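Local atomic coordinates of citrate synthase (Thermotoga maritima, PDB entry 2P2W), a protein that probably catalyses the condensation of oxaloacetate with acetyl-CoA and water to give citrate and CoA, feeding acetyl units into the tricarboxylic acid cycle. Residues I11-I16 with A331-Y336; V93-L98 with F122-L126; S168-L172 with R259-L263; L173-N179 with A324-W329; A214-P219 with D300-S304. One frame throughout, in Å; residues are numbered along the deposited sequence.

Overall arrangement
Contact 4, between 173-179 and 324-329, lies nearest the middle of the chain, about 7 Å from its centre, and carries the arginine and glutamine that hold a bound citrate. Contact 1 continues along the same helix 317-337, its centre about 11 Å away, and is tied to contact 4 by His332 NE2 and Glu175 OE2, 2.8 Å apart. Contact 2 reaches that helix through Phe122 and Val326. Contact 3 brings Arg259 to the citrate and shares a water with contact 4; its Leu263 packs on Ser303 of contact 5, which carries the predicted active-site residue Asp300. Contacts 1 and 5, about 28 Å apart between centres, lie on opposite sides of the chain's centre.

Contact 1: I11-I16 with A331-Y336; sequences ICESSI and AHVIEY
Strand residues 11-14, extended from Cys12 to Ser14 but with psi of Ile11 near 0°, pass almost at right angles (96°) to the helical turn 331-336, the axes coming within 9.6 Å; Ser15 (phi/psi -110/9°) and Ile16 (-77/-48°) then leave the strand. CA atoms pair as Cys12 with Tyr336 (7.7 Å), Ser14 with Glu335 (7.5 Å) and Ile16 with His332 (7.4 Å). Glu335 is the polar hub. With chi1 and chi2 both t it extends fully, and chi3 of 64° sets its carboxylate to accept from Ser14 OG at OE1 (2.7 Å) and from Ser15 N at OE2 (3.0 Å). Ser15, chi1 p, holds OG 3.2 Å from Glu335 OE2. Ser14, chi1 t, accepts at OG from Ile16 N (3.3 Å), an ST turn. Ile16 (m, t) points toward the helix and sets CD1 over the His332 ring face, 3.7 Å from the centroid in a CH-pi contact, and 3.8 Å from small Ala331 CB. His332, chi1 m, bonds Glu175 through NE2. Tyr336, chi1 t, lays its ring edge by Cys12 (chi1 p), CE1 to CB 3.9 Å; its OH bonds to Lys341 O, and water 1 donates to Tyr336 OH (2.9 Å) and Ile11 O (2.7 Å). Glu13 and Ser14 pair in parallel with a strand of the second subunit: strand-on-helix packing at the dimer interface of the largely helical citrate synthase fold.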
# COMPACT_ATOMS: atom_id res chain seq x y z
N ILE A 11 -4.40 16.82 -5.73
CA ILE A 11 -3.40 15.99 -6.38
C ILE A 11 -3.79 15.50 -7.77
O ILE A 11 -3.00 14.85 -8.45
CB ILE A 11 -3.03 14.79 -5.48
CG1 ILE A 11 -4.25 13.88 -5.27
CG2 ILE A 11 -2.54 15.29 -4.14
CD1 ILE A 11 -4.30 12.67 -6.17
N CYS A 12 -5.01 15.82 -8.20
CA CYS A 12 -5.47 15.40 -9.52
C CYS A 12 -6.83 15.99 -9.86
O CYS A 12 -7.47 16.63 -9.02
CB CYS A 12 -5.58 13.87 -9.59
SG CYS A 12 -7.00 13.16 -8.69
N GLU A 13 -7.25 15.77 -11.10
CA GLU A 13 -8.57 16.20 -11.56
C GLU A 13 -9.36 14.90 -11.62
O GLU A 13 -8.82 13.87 -12.03
CB GLU A 13 -8.52 16.80 -12.97
CG GLU A 13 -7.73 18.07 -13.12
CD GLU A 13 -8.09 18.82 -14.40
OE1 GLU A 13 -8.13 18.18 -15.47
OE2 GLU A 13 -8.32 20.04 -14.34
N SER A 14 -10.62 14.94 -11.23
CA SER A 14 -11.44 13.75 -11.27
C SER A 14 -12.90 14.08 -11.59
O SER A 14 -13.44 15.10 -11.18
CB SER A 14 -11.36 13.06 -9.90
OG SER A 14 -12.10 11.84 -9.94
N SER A 15 -13.51 13.19 -12.39
CA SER A 15 -14.93 13.34 -12.68
C SER A 15 -15.77 12.25 -12.00
O SER A 15 -16.95 12.08 -12.26
CB SER A 15 -15.11 13.26 -14.20
OG SER A 15 -14.81 11.93 -14.64
N ILE A 16 -15.11 11.47 -11.11
CA ILE A 16 -15.78 10.33 -10.47
C ILE A 16 -16.72 10.77 -9.34
O ILE A 16 -17.87 10.34 -9.25
CB ILE A 16 -14.72 9.40 -9.89
CG1 ILE A 16 -13.90 8.76 -11.01
CG2 ILE A 16 -15.40 8.27 -9.09
CD1 ILE A 16 -12.76 7.90 -10.47
N ALA A 331 -11.79 2.58 -9.70
CA ALA A 331 -12.27 3.62 -10.62
C ALA A 331 -11.22 4.74 -10.67
O ALA A 331 -10.87 5.23 -11.74
CB ALA A 331 -13.61 4.17 -10.14
N HIS A 332 -10.73 5.14 -9.50
CA HIS A 332 -9.72 6.18 -9.41
C HIS A 332 -8.40 5.77 -10.06
O HIS A 332 -7.81 6.55 -10.80
CB HIS A 332 -9.49 6.57 -7.95
CG HIS A 332 -10.42 7.63 -7.46
ND1 HIS A 332 -10.25 8.96 -7.77
CD2 HIS A 332 -11.57 7.55 -6.74
CE1 HIS A 332 -11.26 9.66 -7.26
NE2 HIS A 332 -12.07 8.82 -6.64
N VAL A 333 -7.93 4.56 -9.77
CA VAL A 333 -6.68 4.09 -10.37
C VAL A 333 -6.77 4.18 -11.89
O VAL A 333 -5.89 4.74 -12.55
CB VAL A 333 -6.37 2.62 -9.95
CG1 VAL A 333 -5.22 2.07 -10.78
CG2 VAL A 333 -6.01 2.57 -8.47
N ILE A 334 -7.86 3.64 -12.44
CA ILE A 334 -8.09 3.65 -13.89
C ILE A 334 -8.06 5.07 -14.46
O ILE A 334 -7.39 5.34 -15.45
CB ILE A 334 -9.45 3.01 -14.24
CG1 ILE A 334 -9.43 1.52 -13.90
CG2 ILE A 334 -9.76 3.23 -15.71
CD1 ILE A 334 -10.80 0.88 -13.87
N GLU A 335 -8.81 5.97 -13.83
CA GLU A 335 -8.88 7.36 -14.27
C GLU A 335 -7.51 8.02 -14.20
O GLU A 335 -7.04 8.61 -15.17
CB GLU A 335 -9.86 8.14 -13.41
CG GLU A 335 -10.05 9.60 -13.84
CD GLU A 335 -10.98 10.37 -12.90
OE1 GLU A 335 -10.61 10.54 -11.72
OE2 GLU A 335 -12.06 10.80 -13.36
N TYR A 336 -6.86 7.90 -13.04
CA TYR A 336 -5.55 8.51 -12.85
C TYR A 336 -4.47 8.08 -13.84
O TYR A 336 -3.78 8.92 -14.43
CB TYR A 336 -5.03 8.23 -11.44
CG TYR A 336 -3.82 9.06 -11.08
CD1 TYR A 336 -3.97 10.39 -10.68
CD2 TYR A 336 -2.54 8.53 -11.16
CE1 TYR A 336 -2.86 11.17 -10.38
CE2 TYR A 336 -1.42 9.30 -10.86
CZ TYR A 336 -1.59 10.62 -10.47
OH TYR A 336 -0.49 11.39 -10.16
O HOH W 1 -0.74 13.37 -8.05
O HOH W 2 -7.61 10.92 -11.72
O HOH W 3 -13.64 9.04 -14.73

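Contact 2: V93-L98 with F122-L126; sequences VLKIFL and FPTIL
This is a helix-helix crossing inside the largely helical citrate synthase fold, joining helices 90-98 and 110-133 by apolar side chains in a knobs-into-holes fit. The segment axes approach to 10.0 Å at 117°, with Leu94 and Ile125 the nearest CA pair (6.7 Å); helix 122-126 is kinked at Pro123, whose nitrogen has no proton to give. Val93, chi1 t, begins the first segment by setting CG1 3.7 Å from Ile125 CG2. Leu94 (m, t) points straight across: its CG lies 3.8 Å from Leu126 CD2, its CD1 3.7 Å from Phe122 CE2, and its CD2 3.8 Å from Ile125 CG2 and over the Phe122 ring face, 4.0 Å from the centroid, a CH-pi contact. Lys95 and Ile96 turn from this interface; Lys95 NZ forms a salt bridge with Asp92 and bonds Ser197 of the second subunit. Phe97 (chi1 m) offers CB to Ile125 CD1 at 3.7 Å. Leu98 (m, t) completes the hollow, CD1 3.9 Å from Phe122 CE1, and also touches Ile199 and Val200 of helix 195-207. Beta-branched Ile125 (m, t) is a compact knob for the hole made by Val93, Leu94, Phe97 and Leu98, with its CD1 4.3 Å from Leu98 CD2.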
# COMPACT_ATOMS: atom_id res chain seq x y z
N VAL A 93 -6.59 -11.17 5.21
CA VAL A 93 -7.02 -12.31 4.41
C VAL A 93 -7.16 -11.85 2.95
O VAL A 93 -6.71 -12.54 2.03
CB VAL A 93 -8.38 -12.86 4.91
CG1 VAL A 93 -8.92 -13.90 3.95
CG2 VAL A 93 -8.20 -13.47 6.30
N LEU A 94 -7.76 -10.68 2.76
CA LEU A 94 -7.93 -10.12 1.43
C LEU A 94 -6.57 -9.89 0.76
O LEU A 94 -6.39 -10.19 -0.41
CB LEU A 94 -8.71 -8.80 1.50
CG LEU A 94 -10.22 -8.90 1.74
CD1 LEU A 94 -10.80 -7.52 2.03
CD2 LEU A 94 -10.88 -9.52 0.52
N LYS A 95 -5.61 -9.35 1.52
CA LYS A 95 -4.27 -9.09 0.98
C LYS A 95 -3.67 -10.37 0.43
O LYS A 95 -3.15 -10.41 -0.69
CB LYS A 95 -3.33 -8.57 2.07
CG LYS A 95 -3.60 -7.16 2.56
CD LYS A 95 -2.62 -6.87 3.68
CE LYS A 95 -3.04 -5.70 4.53
NZ LYS A 95 -2.16 -5.60 5.72
N ILE A 96 -3.73 -11.42 1.24
CA ILE A 96 -3.19 -12.72 0.86
C ILE A 96 -3.75 -13.23 -0.47
O ILE A 96 -2.99 -13.54 -1.39
CB ILE A 96 -3.49 -13.79 1.94
CG1 ILE A 96 -2.77 -13.43 3.24
CG2 ILE A 96 -3.06 -15.17 1.44
CD1 ILE A 96 -3.18 -14.29 4.43
N PHE A 97 -5.07 -13.31 -0.56
CA PHE A 97 -5.66 -13.87 -1.77
C PHE A 97 -5.52 -12.95 -3.01
O PHE A 97 -5.66 -13.38 -4.14
CB PHE A 97 -7.13 -14.20 -1.49
CG PHE A 97 -7.22 -15.47 -0.67
CD1 PHE A 97 -6.94 -16.69 -1.26
CD2 PHE A 97 -7.53 -15.40 0.68
CE1 PHE A 97 -6.95 -17.85 -0.50
CE2 PHE A 97 -7.54 -16.56 1.44
CZ PHE A 97 -7.25 -17.79 0.86
N LEU A 98 -5.26 -11.64 -2.78
CA LEU A 98 -5.05 -10.76 -3.94
C LEU A 98 -3.60 -10.81 -4.43
O LEU A 98 -3.23 -10.25 -5.45
CB LEU A 98 -5.38 -9.32 -3.54
CG LEU A 98 -6.86 -9.07 -3.25
CD1 LEU A 98 -7.18 -7.58 -3.15
CD2 LEU A 98 -7.81 -9.62 -4.32
N PHE A 122 -14.28 -10.50 -4.03
CA PHE A 122 -14.10 -10.05 -2.64
C PHE A 122 -14.99 -10.78 -1.62
O PHE A 122 -14.49 -11.30 -0.62
CB PHE A 122 -14.36 -8.53 -2.53
CG PHE A 122 -13.11 -7.69 -2.40
CD1 PHE A 122 -12.14 -7.69 -3.41
CD2 PHE A 122 -12.91 -6.87 -1.29
CE1 PHE A 122 -11.00 -6.88 -3.31
CE2 PHE A 122 -11.78 -6.06 -1.19
CZ PHE A 122 -10.82 -6.06 -2.19
N PRO A 123 -16.31 -10.84 -1.87
CA PRO A 123 -17.21 -11.52 -0.93
C PRO A 123 -16.92 -13.01 -0.76
O PRO A 123 -17.15 -13.58 0.31
CB PRO A 123 -18.60 -11.28 -1.55
CG PRO A 123 -18.42 -9.98 -2.27
CD PRO A 123 -17.08 -10.17 -2.93
N THR A 124 -16.44 -13.65 -1.82
CA THR A 124 -16.12 -15.07 -1.77
C THR A 124 -14.93 -15.29 -0.84
O THR A 124 -14.92 -16.23 -0.05
CB THR A 124 -15.79 -15.60 -3.17
OG1 THR A 124 -16.89 -15.33 -4.05
CG2 THR A 124 -15.53 -17.11 -3.12
N ILE A 125 -13.94 -14.41 -0.94
CA ILE A 125 -12.76 -14.51 -0.08
C ILE A 125 -13.19 -14.41 1.38
O ILE A 125 -12.80 -15.23 2.20
CB ILE A 125 -11.75 -13.38 -0.39
CG1 ILE A 125 -11.11 -13.61 -1.76
CG2 ILE A 125 -10.67 -13.32 0.69
CD1 ILE A 125 -10.25 -12.46 -2.24
N LEU A 126 -14.00 -13.40 1.68
CA LEU A 126 -14.47 -13.19 3.05
C LEU A 126 -15.36 -14.32 3.55
O LEU A 126 -15.17 -14.81 4.66
CB LEU A 126 -15.23 -11.86 3.15
CG LEU A 126 -14.47 -10.60 2.74
CD1 LEU A 126 -15.34 -9.37 3.02
CD2 LEU A 126 -13.16 -10.51 3.51

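Contact 3: S168-L172 with R259-L263; sequences SAFIL and RAVFL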
# COMPACT_ATOMS: atom_id res chain seq x y z
N SER A 168 -27.65 -1.05 0.69
CA SER A 168 -27.64 0.41 0.76
C SER A 168 -26.32 0.87 1.39
O SER A 168 -25.71 1.84 0.95
CB SER A 168 -28.81 0.93 1.60
OG SER A 168 -30.05 0.74 0.94
N ALA A 169 -25.89 0.16 2.43
CA ALA A 169 -24.65 0.49 3.12
C ALA A 169 -23.45 0.40 2.18
O ALA A 169 -22.59 1.29 2.17
CB ALA A 169 -24.44 -0.44 4.32
N PHE A 170 -23.38 -0.67 1.40
CA PHE A 170 -22.26 -0.82 0.46
C PHE A 170 -22.23 0.35 -0.52
O PHE A 170 -21.18 0.95 -0.76
CB PHE A 170 -22.37 -2.12 -0.33
CG PHE A 170 -21.96 -3.35 0.44
CD1 PHE A 170 -20.91 -3.30 1.35
CD2 PHE A 170 -22.58 -4.57 0.20
CE1 PHE A 170 -20.48 -4.45 2.01
CE2 PHE A 170 -22.16 -5.73 0.84
CZ PHE A 170 -21.10 -5.67 1.75
N ILE A 171 -23.38 0.68 -1.09
CA ILE A 171 -23.48 1.77 -2.04
C ILE A 171 -22.95 3.08 -1.43
O ILE A 171 -22.20 3.81 -2.06
CB ILE A 171 -24.94 1.96 -2.52
CG1 ILE A 171 -25.39 0.70 -3.27
CG2 ILE A 171 -25.06 3.19 -3.41
CD1 ILE A 171 -26.86 0.70 -3.65
N LEU A 172 -23.34 3.35 -0.19
CA LEU A 172 -22.89 4.56 0.50
C LEU A 172 -21.37 4.60 0.71
O LEU A 172 -20.78 5.68 0.78
CB LEU A 172 -23.57 4.68 1.87
CG LEU A 172 -25.06 4.97 1.91
CD1 LEU A 172 -25.57 4.88 3.35
CD2 LEU A 172 -25.32 6.36 1.34
N ARG A 259 -23.76 10.11 4.57
CA ARG A 259 -23.81 8.66 4.67
C ARG A 259 -24.17 8.26 6.10
O ARG A 259 -24.90 7.29 6.32
CB ARG A 259 -22.46 8.06 4.28
CG ARG A 259 -21.97 8.48 2.90
CD ARG A 259 -20.49 8.16 2.74
NE ARG A 259 -19.70 8.79 3.79
CZ ARG A 259 -18.40 8.59 3.97
NH1 ARG A 259 -17.74 7.77 3.16
NH2 ARG A 259 -17.76 9.19 4.96
N ALA A 260 -23.65 9.00 7.08
CA ALA A 260 -23.94 8.72 8.48
C ALA A 260 -25.42 9.00 8.75
O ALA A 260 -26.10 8.25 9.45
CB ALA A 260 -23.07 9.58 9.40
N VAL A 261 -25.92 10.10 8.18
CA VAL A 261 -27.32 10.47 8.35
C VAL A 261 -28.23 9.38 7.78
O VAL A 261 -29.21 8.98 8.42
CB VAL A 261 -27.63 11.81 7.64
CG1 VAL A 261 -29.12 12.10 7.70
CG2 VAL A 261 -26.83 12.93 8.29
N PHE A 262 -27.89 8.91 6.58
CA PHE A 262 -28.68 7.86 5.94
C PHE A 262 -28.70 6.60 6.81
O PHE A 262 -29.77 6.06 7.10
CB PHE A 262 -28.09 7.54 4.55
CG PHE A 262 -28.94 6.62 3.72
CD1 PHE A 262 -29.07 5.27 4.06
CD2 PHE A 262 -29.61 7.09 2.60
CE1 PHE A 262 -29.86 4.42 3.29
CE2 PHE A 262 -30.41 6.25 1.83
CZ PHE A 262 -30.54 4.91 2.17
N LEU A 263 -27.53 6.14 7.23
CA LEU A 263 -27.45 4.94 8.06
C LEU A 263 -28.09 5.13 9.43
O LEU A 263 -28.58 4.17 10.01
CB LEU A 263 -25.99 4.49 8.22
CG LEU A 263 -25.33 3.99 6.92
CD1 LEU A 263 -23.90 3.58 7.20
CD2 LEU A 263 -26.12 2.82 6.36
O HOH W 4 -18.31 6.51 0.35
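Leu172 is the bump on which this antiparallel helix pair turns. Its isobutyl group projects from helix 163-173 into a hollow on helix 258-270, where CD1 lies 3.6 Å from Phe262 CD1 and 3.7 Å from Leu263 CG; a branched, flexible side chain fills the cleft between ring and leucine well. The segment axes run 174° apart in direction and 10.6 Å apart at closest approach; the nearest CA pair, Leu172 and Arg259, is 5.9 Å apart. A turn earlier, small residues make way for large ones: Ala169 CB receives Leu263 CD2 at 4.2 Å, and Ser168 CB meets Phe262 CE1 at 4.0 Å. At the other end Arg259 lays its aliphatic CD 3.2 Å from Leu172 O. Water 4 bridges the two residues, 2.6 Å from Leu172 O and 3.1 Å from Arg259 NH1. The guanidinium continues past the helix pair, making a salt bridge with Asp257 and a hydrogen bond to the bound citrate. Apolar antiparallel packing thus backs one arginine of the citrate-binding pocket.

Contact 4: L173-N179 with A324-W329; sequences LMEQDIN and ARVVGW. With FLC (citrate anion), chain B.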
# COMPACT_ATOMS: atom_id res chain seq x y z
N LEU A 173 -20.76 3.43 0.79
CA LEU A 173 -19.32 3.32 1.03
C LEU A 173 -18.44 3.07 -0.19
O LEU A 173 -17.22 2.98 -0.07
CB LEU A 173 -19.06 2.19 2.04
CG LEU A 173 -19.68 2.32 3.43
CD1 LEU A 173 -19.67 0.96 4.14
CD2 LEU A 173 -18.89 3.35 4.24
N MET A 174 -19.03 2.97 -1.38
CA MET A 174 -18.24 2.69 -2.56
C MET A 174 -17.19 3.72 -2.95
O MET A 174 -16.12 3.36 -3.44
CB MET A 174 -19.14 2.48 -3.78
CG MET A 174 -19.80 1.14 -3.86
SD MET A 174 -20.66 0.97 -5.43
CE MET A 174 -21.42 -0.63 -5.22
N GLU A 175 -17.47 4.99 -2.72
CA GLU A 175 -16.55 6.02 -3.16
C GLU A 175 -16.61 7.36 -2.43
O GLU A 175 -17.69 7.80 -2.04
CB GLU A 175 -16.81 6.25 -4.66
CG GLU A 175 -16.46 7.63 -5.18
CD GLU A 175 -14.97 7.83 -5.33
OE1 GLU A 175 -14.25 6.81 -5.39
OE2 GLU A 175 -14.53 9.00 -5.39
N GLN A 176 -15.45 7.99 -2.25
CA GLN A 176 -15.41 9.32 -1.64
C GLN A 176 -14.12 10.12 -1.85
O GLN A 176 -13.36 10.38 -0.92
CB GLN A 176 -15.73 9.29 -0.14
CG GLN A 176 -15.90 10.72 0.39
CD GLN A 176 -16.73 10.80 1.66
OE1 GLN A 176 -17.96 10.86 1.62
NE2 GLN A 176 -16.05 10.80 2.80
N ASP A 177 -13.89 10.50 -3.10
CA ASP A 177 -12.74 11.33 -3.46
C ASP A 177 -11.39 10.74 -3.05
O ASP A 177 -11.21 9.52 -3.04
CB ASP A 177 -12.94 12.72 -2.84
CG ASP A 177 -12.14 13.80 -3.55
OD1 ASP A 177 -12.18 13.86 -4.79
OD2 ASP A 177 -11.48 14.60 -2.84
N ILE A 178 -10.44 11.61 -2.70
CA ILE A 178 -9.10 11.15 -2.35
C ILE A 178 -8.83 10.95 -0.87
O ILE A 178 -8.00 11.64 -0.27
CB ILE A 178 -8.04 12.09 -2.95
CG1 ILE A 178 -8.47 12.55 -4.34
CG2 ILE A 178 -6.70 11.37 -3.04
CD1 ILE A 178 -8.69 11.42 -5.35
N ASN A 179 -9.54 9.99 -0.27
CA ASN A 179 -9.36 9.67 1.13
C ASN A 179 -8.04 8.91 1.24
O ASN A 179 -7.43 8.57 0.23
CB ASN A 179 -10.53 8.81 1.62
CG ASN A 179 -10.79 7.63 0.71
OD1 ASN A 179 -10.14 6.60 0.82
ND2 ASN A 179 -11.74 7.79 -0.20
N ALA A 324 -17.01 -2.74 -0.71
CA ALA A 324 -17.67 -1.71 -1.49
C ALA A 324 -16.65 -0.72 -2.06
O ALA A 324 -16.65 -0.46 -3.27
CB ALA A 324 -18.67 -0.96 -0.61
N ARG A 325 -15.78 -0.19 -1.20
CA ARG A 325 -14.83 0.84 -1.63
C ARG A 325 -13.83 0.36 -2.71
O ARG A 325 -13.21 1.14 -3.42
CB ARG A 325 -14.06 1.32 -0.40
CG ARG A 325 -13.08 2.44 -0.72
CD ARG A 325 -13.75 3.60 -1.47
NE ARG A 325 -14.82 4.18 -0.67
CZ ARG A 325 -14.47 5.05 0.30
NH1 ARG A 325 -13.20 5.34 0.50
NH2 ARG A 325 -15.41 5.61 1.06
N VAL A 326 -13.67 -0.95 -2.89
CA VAL A 326 -12.77 -1.44 -3.93
C VAL A 326 -13.22 -0.90 -5.29
O VAL A 326 -12.41 -0.68 -6.18
CB VAL A 326 -12.72 -3.00 -3.96
CG1 VAL A 326 -14.07 -3.57 -4.34
CG2 VAL A 326 -11.63 -3.47 -4.92
N VAL A 327 -14.53 -0.67 -5.43
CA VAL A 327 -15.09 -0.11 -6.66
C VAL A 327 -14.53 1.30 -6.87
O VAL A 327 -14.06 1.65 -7.96
CB VAL A 327 -16.64 -0.02 -6.59
CG1 VAL A 327 -17.19 0.60 -7.87
CG2 VAL A 327 -17.23 -1.41 -6.39
N GLY A 328 -14.57 2.11 -5.82
CA GLY A 328 -14.05 3.47 -5.91
C GLY A 328 -12.55 3.49 -6.11
O GLY A 328 -12.03 4.28 -6.91
N TRP A 329 -11.84 2.64 -5.37
CA TRP A 329 -10.38 2.57 -5.48
C TRP A 329 -9.97 2.31 -6.93
O TRP A 329 -9.15 3.04 -7.49
CB TRP A 329 -9.81 1.45 -4.61
CG TRP A 329 -9.86 1.67 -3.12
CD1 TRP A 329 -9.89 2.88 -2.46
CD2 TRP A 329 -9.81 0.66 -2.11
NE1 TRP A 329 -9.86 2.67 -1.10
CE2 TRP A 329 -9.81 1.32 -0.86
CE3 TRP A 329 -9.77 -0.74 -2.14
CZ2 TRP A 329 -9.77 0.63 0.36
CZ3 TRP A 329 -9.72 -1.43 -0.93
CH2 TRP A 329 -9.72 -0.75 0.31
CAC FLC B . -13.68 7.35 7.37
CA FLC B . -13.75 7.02 5.87
CB FLC B . -13.76 8.25 4.96
CBC FLC B . -13.96 7.76 3.52
CG FLC B . -12.43 9.01 5.09
CGC FLC B . -12.32 10.25 4.19
OA1 FLC B . -14.34 8.33 7.78
OA2 FLC B . -12.97 6.60 8.07
OB1 FLC B . -12.94 7.38 2.90
OB2 FLC B . -15.13 7.77 3.08
OG1 FLC B . -11.29 10.94 4.32
OG2 FLC B . -13.25 10.48 3.39
OHB FLC B . -14.84 9.11 5.33
O HOH W 4 -18.31 6.51 0.35
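The apolar centre of this contact, which builds one wall of a citrate-binding site, lies where the link between helices 163-173 and 180-189 crosses helix 317-337: Ala324 CB meets Leu173 CB at 4.1 Å and Met174 CG at 4.0 Å, while Met174 SD reaches Val327 CG1 at 4.3 Å. Small residues allow the close approach, 4.0 Å between the CA atoms of Met174 and Arg325. Gly328 is needed most: a CB there would clash with Met174 O and Glu175 OE1. Instead its N gives Met174 O a weak hydrogen bond (3.1 Å), and CA-H...O contacts from Arg325 and Gly328 converge on that oxygen. Further out, Arg325 curls back with chi2 and chi3 both p, so that NE donates to Leu173 O (2.7 Å) and the guanidinium lies face-on against the Glu175-Gln176 peptide. Held so, it grips one citrate carboxylate, Arg325 NH1 to OB1 3.2 Å and NH2 to OB2 3.0 Å. Asn179, at the N-cap of helix 180-189, lines the pocket beside it. Arg259, Arg344 of the second subunit and the predicted active-site residue His250 also bond the ligand. Gln176, which bonds Tyr253 through OE1, takes a second carboxylate, NE2 to OG2 of citrate 2.9 Å.

Contact 5: A214-P219 with D300-S304; sequences ASEKVP and DLYSS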
# COMPACT_ATOMS: atom_id res chain seq x y z
N ALA A 214 -11.75 2.71 12.13
CA ALA A 214 -12.49 3.34 13.21
C ALA A 214 -13.82 2.58 13.41
O ALA A 214 -14.37 2.56 14.50
CB ALA A 214 -12.76 4.81 12.90
N SER A 215 -14.30 1.96 12.34
CA SER A 215 -15.55 1.20 12.41
C SER A 215 -15.44 0.03 13.39
O SER A 215 -16.42 -0.31 14.06
CB SER A 215 -15.95 0.69 11.03
OG SER A 215 -15.02 -0.25 10.52
N GLU A 216 -14.26 -0.58 13.49
CA GLU A 216 -14.08 -1.70 14.40
C GLU A 216 -13.86 -1.21 15.83
O GLU A 216 -14.04 -1.97 16.79
CB GLU A 216 -12.89 -2.56 13.96
CG GLU A 216 -12.97 -2.99 12.50
CD GLU A 216 -11.93 -4.04 12.13
OE1 GLU A 216 -10.98 -4.24 12.91
OE2 GLU A 216 -12.08 -4.65 11.04
N LYS A 217 -13.48 0.05 15.98
CA LYS A 217 -13.26 0.62 17.31
C LYS A 217 -14.53 1.19 17.94
O LYS A 217 -14.61 1.44 19.13
CB LYS A 217 -12.21 1.74 17.19
CG LYS A 217 -10.78 1.19 17.23
CD LYS A 217 -10.02 1.53 18.52
CE LYS A 217 -8.64 0.85 18.59
NZ LYS A 217 -8.43 0.34 19.94
N VAL A 218 -15.54 1.47 17.09
CA VAL A 218 -16.74 2.10 17.64
C VAL A 218 -17.51 1.21 18.63
O VAL A 218 -17.85 1.63 19.74
CB VAL A 218 -17.61 2.65 16.52
CG1 VAL A 218 -19.00 2.98 17.07
CG2 VAL A 218 -16.98 3.94 15.98
N PRO A 219 -17.86 -0.01 18.23
CA PRO A 219 -18.58 -0.90 19.13
C PRO A 219 -17.96 -0.98 20.55
O PRO A 219 -18.63 -0.81 21.56
CB PRO A 219 -18.67 -2.26 18.44
CG PRO A 219 -18.72 -1.94 16.95
CD PRO A 219 -17.75 -0.66 16.92
N ASP A 300 -18.48 5.91 9.90
CA ASP A 300 -18.02 4.80 10.74
C ASP A 300 -18.84 4.58 12.02
O ASP A 300 -18.90 3.46 12.53
CB ASP A 300 -16.55 5.00 11.15
CG ASP A 300 -15.61 5.08 9.97
OD1 ASP A 300 -15.86 4.40 8.95
OD2 ASP A 300 -14.59 5.80 10.07
N LEU A 301 -19.45 5.65 12.53
CA LEU A 301 -20.24 5.54 13.76
C LEU A 301 -21.44 4.62 13.59
O LEU A 301 -21.69 3.75 14.42
CB LEU A 301 -20.71 6.92 14.23
CG LEU A 301 -21.48 6.96 15.56
CD1 LEU A 301 -20.55 6.55 16.71
CD2 LEU A 301 -22.02 8.37 15.81
N TYR A 302 -22.19 4.82 12.51
CA TYR A 302 -23.39 4.02 12.28
C TYR A 302 -23.23 2.80 11.39
O TYR A 302 -24.00 1.85 11.50
CB TYR A 302 -24.50 4.93 11.76
CG TYR A 302 -24.91 5.96 12.78
CD1 TYR A 302 -25.44 5.58 14.02
CD2 TYR A 302 -24.74 7.32 12.53
CE1 TYR A 302 -25.78 6.53 14.98
CE2 TYR A 302 -25.08 8.28 13.48
CZ TYR A 302 -25.60 7.88 14.70
OH TYR A 302 -25.93 8.82 15.64
N SER A 303 -22.24 2.82 10.49
CA SER A 303 -22.04 1.65 9.64
C SER A 303 -21.65 0.48 10.55
O SER A 303 -22.12 -0.65 10.35
CB SER A 303 -20.93 1.90 8.62
OG SER A 303 -19.66 2.00 9.24
N SER A 304 -20.80 0.75 11.53
CA SER A 304 -20.36 -0.28 12.46
C SER A 304 -21.53 -0.86 13.24
O SER A 304 -21.63 -2.08 13.43
CB SER A 304 -19.31 0.26 13.44
OG SER A 304 -19.85 1.25 14.30
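Asp300, predicted to be an active-site residue, opens the second segment of this close helix-helix crossing in the citrate synthase fold, where helices 299-309 and 214-225 meet with segment axes 8.2 Å apart at 69°. Its CA is only 4.7 Å from that of Ser215, and its carboxylate passes beside Ala214, OD2 to CB 3.5 Å, where the methyl is small enough to let the acid run on toward the bound citrate. Leu301 has its CA-to-CB bond directed away, yet the folded side chain (t, p) returns CD1 to 3.9 Å from Val218 CG1; it also packs on Phe248 and Ala280. Tyr302 faces the other way, into helices 258-270 and 275-289. Ser303 brushes Ser215 CB with OG at 4.3 Å. Ser304 fits the tightest part of the crossing, its CB 3.0 Å from Ser215 O, a gap with little room for a bulkier residue. Its hydroxyl donates back to Asp300 O, so a polar group is satisfied within its own helix while it faces apolar neighbours. Pro219, where helix 214-225 is kinked, sets CD 3.9 Å from Ser304 OG, and Val218 CG1 closes the seam 3.4 Å from Ser304 OG.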